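Cellulase (Xanthomonas axonopodis pv. citri, PDB 5HOS) probably hydrolyses internal beta-1,4-glucosidic bonds of cellulose, as an endo-beta-1,4-glucanase of glycosyl hydrolase family 5. Local coordinates at residues I50-P55 with P90-L95; D58-F63 with R97-N102; A213-R218 with T257-L262. One frame throughout, in Å; residues are numbered along the deposited sequence.

Contact 1 of 3, residues I50-P55 with P90-L95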
# COMPACT_ATOMS: atom_id res chain seq x y z
N ILE A 50 17.49 13.92 -6.92
CA ILE A 50 18.78 13.24 -7.02
C ILE A 50 18.65 11.84 -6.39
O ILE A 50 18.82 10.83 -7.07
CB ILE A 50 19.90 14.06 -6.36
CG1 ILE A 50 20.10 15.38 -7.12
CG2 ILE A 50 21.21 13.28 -6.33
CD1 ILE A 50 20.90 16.44 -6.39
N ASP A 51 18.35 11.80 -5.09
CA ASP A 51 18.15 10.53 -4.36
C ASP A 51 16.73 9.96 -4.48
O ASP A 51 16.55 8.74 -4.44
CB ASP A 51 18.48 10.71 -2.88
CG ASP A 51 19.92 11.09 -2.67
OD1 ASP A 51 20.79 10.39 -3.22
OD2 ASP A 51 20.17 12.08 -1.94
N TYR A 52 15.74 10.83 -4.58
CA TYR A 52 14.34 10.43 -4.68
C TYR A 52 13.55 11.51 -5.44
O TYR A 52 14.05 12.61 -5.65
CB TYR A 52 13.76 10.23 -3.28
CG TYR A 52 13.61 11.51 -2.46
CD1 TYR A 52 14.68 12.03 -1.75
CD2 TYR A 52 12.38 12.18 -2.40
CE1 TYR A 52 14.54 13.19 -0.99
CE2 TYR A 52 12.24 13.35 -1.66
CZ TYR A 52 13.31 13.85 -0.95
OH TYR A 52 13.17 15.00 -0.21
N ARG A 53 12.31 11.17 -5.82
CA ARG A 53 11.45 12.05 -6.61
C ARG A 53 9.99 11.86 -6.21
O ARG A 53 9.62 10.81 -5.68
CB ARG A 53 11.58 11.73 -8.11
CG ARG A 53 11.15 10.31 -8.47
CD ARG A 53 11.09 10.04 -9.97
NE ARG A 53 9.96 10.69 -10.63
CZ ARG A 53 9.99 11.83 -11.32
NH1 ARG A 53 11.12 12.54 -11.46
NH2 ARG A 53 8.87 12.29 -11.89
N TYR A 54 9.18 12.87 -6.49
CA TYR A 54 7.72 12.74 -6.48
C TYR A 54 7.23 12.71 -7.93
O TYR A 54 7.93 13.16 -8.83
CB TYR A 54 7.07 13.86 -5.66
CG TYR A 54 7.07 13.58 -4.17
CD1 TYR A 54 8.24 13.62 -3.43
CD2 TYR A 54 5.88 13.27 -3.50
CE1 TYR A 54 8.25 13.34 -2.07
CE2 TYR A 54 5.87 13.00 -2.14
CZ TYR A 54 7.05 13.03 -1.43
OH TYR A 54 7.05 12.76 -0.08
N PRO A 55 6.02 12.16 -8.16
CA PRO A 55 5.53 12.08 -9.53
C PRO A 55 5.19 13.44 -10.16
O PRO A 55 4.72 14.34 -9.46
CB PRO A 55 4.26 11.22 -9.41
CG PRO A 55 4.32 10.60 -8.05
CD PRO A 55 5.07 11.57 -7.20
N PRO A 90 8.47 20.73 6.61
CA PRO A 90 7.63 21.56 5.72
C PRO A 90 7.69 21.19 4.23
O PRO A 90 6.64 21.07 3.59
CB PRO A 90 8.15 22.98 5.97
CG PRO A 90 8.62 22.94 7.38
CD PRO A 90 9.23 21.57 7.56
N ALA A 91 8.88 20.99 3.68
CA ALA A 91 9.02 20.66 2.26
C ALA A 91 8.40 19.30 1.89
O ALA A 91 7.73 19.18 0.87
CB ALA A 91 10.48 20.70 1.82
N GLN A 92 8.63 18.29 2.73
CA GLN A 92 8.14 16.95 2.44
C GLN A 92 6.61 16.94 2.53
O GLN A 92 5.94 16.34 1.68
CB GLN A 92 8.75 15.91 3.39
CG GLN A 92 8.69 14.47 2.88
CD GLN A 92 9.64 14.14 1.74
OE1 GLN A 92 9.43 13.15 1.04
NE2 GLN A 92 10.68 14.95 1.54
N LEU A 93 6.07 17.62 3.54
CA LEU A 93 4.62 17.76 3.65
C LEU A 93 4.02 18.48 2.44
O LEU A 93 2.99 18.04 1.91
CB LEU A 93 4.22 18.46 4.94
CG LEU A 93 2.71 18.61 5.20
CD1 LEU A 93 1.98 17.28 5.14
CD2 LEU A 93 2.50 19.30 6.54
N ALA A 94 4.65 19.55 1.99
CA ALA A 94 4.20 20.25 0.78
C ALA A 94 4.29 19.37 -0.47
O ALA A 94 3.42 19.43 -1.32
CB ALA A 94 4.98 21.54 0.57
N LEU A 95 5.32 18.52 -0.57
CA LEU A 95 5.39 17.55 -1.68
C LEU A 95 4.21 16.59 -1.67
O LEU A 95 3.64 16.32 -2.72
CB LEU A 95 6.70 16.77 -1.68
CG LEU A 95 7.88 17.60 -2.16
CD1 LEU A 95 9.20 17.02 -1.66
CD2 LEU A 95 7.87 17.73 -3.68

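Contact 2 of 3, residues D58-F63 with R97-N102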
# COMPACT_ATOMS: atom_id res chain seq x y z
N ASP A 58 1.39 14.95 -14.82
CA ASP A 58 0.89 14.15 -15.95
C ASP A 58 0.99 12.62 -15.76
O ASP A 58 0.38 11.87 -16.51
CB ASP A 58 1.49 14.60 -17.31
CG ASP A 58 2.99 14.32 -17.44
OD1 ASP A 58 3.61 13.74 -16.53
OD2 ASP A 58 3.55 14.69 -18.49
N GLU A 59 1.75 12.17 -14.76
CA GLU A 59 1.77 10.75 -14.40
C GLU A 59 0.40 10.30 -13.89
O GLU A 59 -0.11 9.24 -14.28
CB GLU A 59 2.89 10.47 -13.39
CG GLU A 59 4.28 10.66 -14.01
CD GLU A 59 5.42 10.36 -13.05
OE1 GLU A 59 5.40 9.28 -12.44
OE2 GLU A 59 6.33 11.21 -12.90
N TYR A 60 -0.25 11.16 -13.11
CA TYR A 60 -1.60 10.89 -12.61
C TYR A 60 -2.59 10.85 -13.77
O TYR A 60 -3.38 9.92 -13.88
CB TYR A 60 -2.02 11.92 -11.56
CG TYR A 60 -1.08 12.00 -10.37
CD1 TYR A 60 0.04 12.82 -10.40
CD2 TYR A 60 -1.32 11.26 -9.22
CE1 TYR A 60 0.90 12.89 -9.32
CE2 TYR A 60 -0.47 11.32 -8.13
CZ TYR A 60 0.65 12.14 -8.19
OH TYR A 60 1.51 12.22 -7.12
N ALA A 61 -2.52 11.85 -14.65
CA ALA A 61 -3.39 11.89 -15.83
C ALA A 61 -3.27 10.62 -16.69
O ALA A 61 -4.28 10.09 -17.14
CB ALA A 61 -3.11 13.14 -16.66
N TYR A 62 -2.05 10.12 -16.88
CA TYR A 62 -1.85 8.88 -17.63
C TYR A 62 -2.64 7.71 -17.03
O TYR A 62 -3.39 7.02 -17.74
CB TYR A 62 -0.37 8.50 -17.75
CG TYR A 62 -0.19 7.12 -18.34
CD1 TYR A 62 -0.41 6.89 -19.70
CD2 TYR A 62 0.13 6.02 -17.54
CE1 TYR A 62 -0.29 5.62 -20.25
CE2 TYR A 62 0.26 4.75 -18.08
CZ TYR A 62 0.05 4.55 -19.44
OH TYR A 62 0.18 3.28 -19.97
N PHE A 63 -2.47 7.48 -15.74
CA PHE A 63 -3.12 6.33 -15.10
C PHE A 63 -4.63 6.51 -14.99
O PHE A 63 -5.36 5.54 -15.14
CB PHE A 63 -2.44 5.98 -13.77
CG PHE A 63 -1.08 5.37 -13.98
CD1 PHE A 63 -0.96 4.09 -14.54
CD2 PHE A 63 0.08 6.07 -13.69
CE1 PHE A 63 0.29 3.52 -14.77
CE2 PHE A 63 1.33 5.50 -13.91
CZ PHE A 63 1.43 4.23 -14.46
N ARG A 97 1.28 17.21 -0.22
CA ARG A 97 0.12 18.04 -0.59
C ARG A 97 0.01 18.26 -2.09
O ARG A 97 -1.09 18.27 -2.64
CB ARG A 97 0.16 19.40 0.11
CG ARG A 97 -0.18 19.37 1.58
CD ARG A 97 -0.43 20.78 2.07
NE ARG A 97 -0.41 20.87 3.53
CZ ARG A 97 -1.37 20.44 4.34
NH1 ARG A 97 -2.47 19.85 3.87
NH2 ARG A 97 -1.23 20.58 5.65
N GLN A 98 1.14 18.43 -2.77
CA GLN A 98 1.15 18.57 -4.22
C GLN A 98 0.71 17.28 -4.92
O GLN A 98 0.01 17.33 -5.92
CB GLN A 98 2.54 18.96 -4.73
CG GLN A 98 2.54 19.45 -6.18
CD GLN A 98 1.78 20.76 -6.37
OE1 GLN A 98 1.95 21.70 -5.60
NE2 GLN A 98 0.95 20.83 -7.40
N ALA A 99 1.18 16.14 -4.41
CA ALA A 99 0.79 14.83 -4.93
C ALA A 99 -0.72 14.64 -4.81
O ALA A 99 -1.36 14.23 -5.78
CB ALA A 99 1.52 13.71 -4.20
N VAL A 100 -1.28 14.97 -3.65
CA VAL A 100 -2.74 14.91 -3.44
C VAL A 100 -3.48 15.84 -4.41
O VAL A 100 -4.48 15.43 -5.01
CB VAL A 100 -3.12 15.20 -1.97
CG1 VAL A 100 -4.63 15.34 -1.79
CG2 VAL A 100 -2.59 14.11 -1.05
N ALA A 101 -2.99 17.07 -4.57
CA ALA A 101 -3.59 18.01 -5.52
C ALA A 101 -3.51 17.50 -6.96
O ALA A 101 -4.50 17.53 -7.68
CB ALA A 101 -2.94 19.39 -5.39
N ASN A 102 -2.34 17.00 -7.35
CA ASN A 102 -2.17 16.39 -8.67
C ASN A 102 -3.14 15.23 -8.91
O ASN A 102 -3.74 15.13 -9.97
CB ASN A 102 -0.73 15.89 -8.86
CG ASN A 102 0.28 17.01 -9.03
OD1 ASN A 102 -0.06 18.14 -9.33
ND2 ASN A 102 1.55 16.67 -8.85
O HOH W 1 3.07 14.46 -7.42

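Contact 3 of 3, residues A213-R218 with T257-L262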
# COMPACT_ATOMS: atom_id res chain seq x y z
N ALA A 213 -4.14 -12.09 15.59
CA ALA A 213 -3.84 -10.73 16.05
C ALA A 213 -4.74 -9.66 15.42
O ALA A 213 -5.21 -8.75 16.11
CB ALA A 213 -2.37 -10.41 15.79
N MET A 214 -5.01 -9.81 14.13
CA MET A 214 -5.75 -8.80 13.39
C MET A 214 -7.27 -8.97 13.51
O MET A 214 -7.99 -8.04 13.20
CB MET A 214 -5.31 -8.79 11.93
CG MET A 214 -3.82 -8.49 11.74
SD MET A 214 -3.19 -6.92 12.40
CE MET A 214 -4.28 -5.80 11.56
N ALA A 215 -7.73 -10.12 14.01
CA ALA A 215 -9.18 -10.34 14.23
C ALA A 215 -9.77 -9.35 15.22
O ALA A 215 -10.93 -8.95 15.08
CB ALA A 215 -9.44 -11.76 14.71
N SER A 216 -8.98 -8.95 16.22
CA SER A 216 -9.48 -8.05 17.26
C SER A 216 -9.27 -6.57 16.94
O SER A 216 -9.64 -5.73 17.75
CB SER A 216 -8.84 -8.41 18.60
OG SER A 216 -7.42 -8.36 18.52
N ILE A 217 -8.70 -6.23 15.77
CA ILE A 217 -8.59 -4.82 15.37
C ILE A 217 -9.96 -4.17 15.31
O ILE A 217 -10.90 -4.73 14.75
CB ILE A 217 -7.87 -4.62 14.01
CG1 ILE A 217 -6.37 -4.78 14.18
CG2 ILE A 217 -8.14 -3.23 13.40
CD1 ILE A 217 -5.67 -3.69 14.99
N ARG A 218 -10.04 -2.97 15.88
CA ARG A 218 -11.24 -2.17 15.87
C ARG A 218 -10.91 -0.75 15.38
O ARG A 218 -9.74 -0.31 15.40
CB ARG A 218 -11.87 -2.14 17.27
CG ARG A 218 -12.34 -3.50 17.78
CD ARG A 218 -13.56 -4.05 17.04
NE ARG A 218 -13.90 -5.42 17.45
CZ ARG A 218 -13.45 -6.55 16.88
NH1 ARG A 218 -12.61 -6.54 15.85
NH2 ARG A 218 -13.85 -7.73 17.37
N THR A 257 -9.37 -14.39 1.96
CA THR A 257 -10.70 -13.93 1.59
C THR A 257 -11.78 -14.46 2.54
O THR A 257 -12.62 -13.70 3.04
CB THR A 257 -11.00 -14.29 0.12
OG1 THR A 257 -10.04 -13.62 -0.72
CG2 THR A 257 -12.39 -13.84 -0.28
N GLU A 258 -11.75 -15.76 2.83
CA GLU A 258 -12.73 -16.33 3.76
C GLU A 258 -12.49 -15.84 5.21
O GLU A 258 -13.45 -15.69 5.98
CB GLU A 258 -12.73 -17.86 3.67
CG GLU A 258 -13.87 -18.52 4.44
CD GLU A 258 -15.26 -18.05 4.03
OE1 GLU A 258 -16.14 -17.97 4.92
OE2 GLU A 258 -15.46 -17.75 2.83
N TRP A 259 -11.23 -15.60 5.57
CA TRP A 259 -10.91 -15.00 6.87
C TRP A 259 -11.57 -13.62 7.00
O TRP A 259 -12.18 -13.32 8.03
CB TRP A 259 -9.38 -14.87 7.07
CG TRP A 259 -9.01 -14.31 8.42
CD1 TRP A 259 -8.81 -15.01 9.57
CD2 TRP A 259 -8.83 -12.93 8.75
NE1 TRP A 259 -8.51 -14.15 10.60
CE2 TRP A 259 -8.51 -12.87 10.13
CE3 TRP A 259 -8.89 -11.74 8.01
CZ2 TRP A 259 -8.25 -11.66 10.78
CZ3 TRP A 259 -8.64 -10.53 8.67
CH2 TRP A 259 -8.32 -10.50 10.04
N LEU A 260 -11.46 -12.79 5.95
CA LEU A 260 -12.11 -11.47 5.94
C LEU A 260 -13.62 -11.61 6.16
O LEU A 260 -14.21 -10.87 6.96
CB LEU A 260 -11.84 -10.72 4.63
CG LEU A 260 -10.42 -10.20 4.36
CD1 LEU A 260 -10.36 -9.66 2.94
CD2 LEU A 260 -10.01 -9.12 5.35
N ARG A 261 -14.21 -12.57 5.47
CA ARG A 261 -15.66 -12.81 5.52
C ARG A 261 -16.11 -13.23 6.92
O ARG A 261 -17.06 -12.68 7.46
CB ARG A 261 -16.06 -13.86 4.48
CG ARG A 261 -17.54 -13.91 4.15
CD ARG A 261 -17.81 -14.76 2.91
NE ARG A 261 -17.48 -14.05 1.67
CZ ARG A 261 -16.67 -14.47 0.69
NH1 ARG A 261 -16.48 -13.69 -0.38
NH2 ARG A 261 -16.04 -15.65 0.73
N LEU A 262 -15.41 -14.20 7.51
CA LEU A 262 -15.70 -14.66 8.87
C LEU A 262 -15.57 -13.55 9.91
O LEU A 262 -16.41 -13.42 10.80
CB LEU A 262 -14.81 -15.86 9.23
CG LEU A 262 -14.80 -16.41 10.67
CD1 LEU A 262 -16.19 -16.79 11.16
CD2 LEU A 262 -13.86 -17.61 10.75

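Contact 1 of 3, residues I50-P55 with P90-L95
Two hydrogen bonds join the side-chain amide of Gln-92 to the hydroxyls of Tyr-52 and Tyr-54, one at each polar atom. Gln-92 NE2 donates to Tyr-52 OH over 3.0 Å with an N-H...O angle of 153°, and the acceptor lies in the amide plane. Tyr-54 OH in turn donates to Gln-92 OE1 at 2.7 Å. This second donor stands above the carbonyl plane, well off the lone-pair directions, and the amide and the Tyr-54 ring are steeply inclined to each other. Gln-92 leaves the helix with CG anti to its backbone N (chi1 -160°) and then bends at chi2, which swings the amide from the helix flank to the two phenols.

The apolar part rests on Leu-95, one turn further along helix 90-105. Its CB sits over the centre of the Tyr-54 ring, 3.6 Å from the centroid and 7° off the normal, a CH-pi contact made almost straight down on one face. Leu-95 CD1 adds a touch at the ring margin, 3.8 Å from Tyr-54 CE1. Arg-53, whose CB points away from the helix, forms a cation-pi contact with Trp-309, while Tyr-54 also packs on Leu-73 and Ile-75 of strand 70-75.

The contact thus fastens the loop after the first barrel strand to the start of helix 90-105. Both polar atoms of the amide are satisfied, with Tyr-52 OH serving as acceptor and Tyr-54 OH as donor, and two bonds running in different directions limit the rotation of the amide.

Contact 2 of 3, residues D58-F63 with R97-N102
One face of the Tyr-60 ring is turned to the backbone of Asn-102, whose C lies 4.1 Å above the ring plane and offset toward the rim. On the same face Asn-102 CB lies above the CE1 corner, 3.4 Å from Tyr-60 CE1. The Asn-102 amide is not stacked on the ring: the two planes stand 54° apart, and the side chains cross at about a right angle. The Tyr-60 hydroxyl rests against Ala-99, with Tyr-60 OH 3.3 Å from Ala-99 CB.

Tyr-60 and its partners join helices 57-65 and 90-105, neighbours on the outside of the (beta/alpha)8 barrel of this family 5 enzyme; the CA atoms of Tyr-60 and Asn-102 are 6.8 Å apart. Toward the barrel, Tyr-60 also packs on Leu-34 and Val-71 of the first two strands.

A water links the polar ends, 2.7 Å from Tyr-60 OH and accepting from Asn-102 ND2 at 3.0 Å. Asn-102 has CG anti to its carbonyl carbon (chi1 -72°), which brings ND2 to the water, while OD1 takes a weak bond from Gln-98 NE2 one turn earlier.

Contact 3 of 3, residues A213-R218 with T257-L262
The nearest CA atoms of 213-218 and 257-262, those of Ala-215 and Leu-260, are 8.9 Å apart, and the indole of Trp-259 spans the space between the backbones. Its six-membered ring meets the loop edge-on: Ala-215 N and Met-214 C both lie near the ring plane, with Ala-215 N 3.6 Å from Trp-259 CZ2 and Met-214 C 3.9 Å from Trp-259 CH2. The peptide between the two residues therefore abuts the rim of the indole instead of covering a face. Two side-chain carbons complete the junction. Met-214 CB touches Trp-259 CH2 at 3.9 Å, and Ala-215 CB stands 4.1 Å from Trp-259 CZ2. Beyond CB the methionine chain bends at chi2 and chi3 and leads away, leaving its sulfur out of the contact.

A chi1 of -178° sets the indole opposite the backbone N of Trp-259 and carries it across to the loop. Its polar edge is held separately, since NE1 donates to Ala-211 O just before the loop, and Trp-201 meets the indole edge-to-face. The rotation of the ring is thus constrained by a hydrogen bond as well as by packing. Within the loop, Arg-218 NH1 donates to two carbonyls, Ala-215 O at 3.0 Å and Ile-217 O at 2.7 Å.

The contact joins the loop before strand 224-231 to helix 248-262, which follows that strand on the outside of the (beta/alpha)8 barrel and leads into strand 267-273. Ile-217 packs on Tyr-224 and Leu-260 on Ile-226 of strand 224-231, while Ala-213, at the end of helix 210-213, rests against helix 165-181.

From the N terminus the chain leaves strand 29-34 and enters the loop of contact 1, then helix 57-65 of contact 2; after strand 70-75 it reaches helix 90-105, whose early turns close contact 1 and later turns close contact 2. The two loops therefore cross. They also touch directly, through the salt bridge of Arg-53 with Glu-59 and the packing of Pro-55 on Tyr-60, with centres about 13 Å apart. Contact 3 closes later in series, around strand 224-231, on the opposite side of the chain's centre, its nearest atoms about 23 Å from either. Contacts 1 and 2 thus join early barrel segments, and contact 3 later ones.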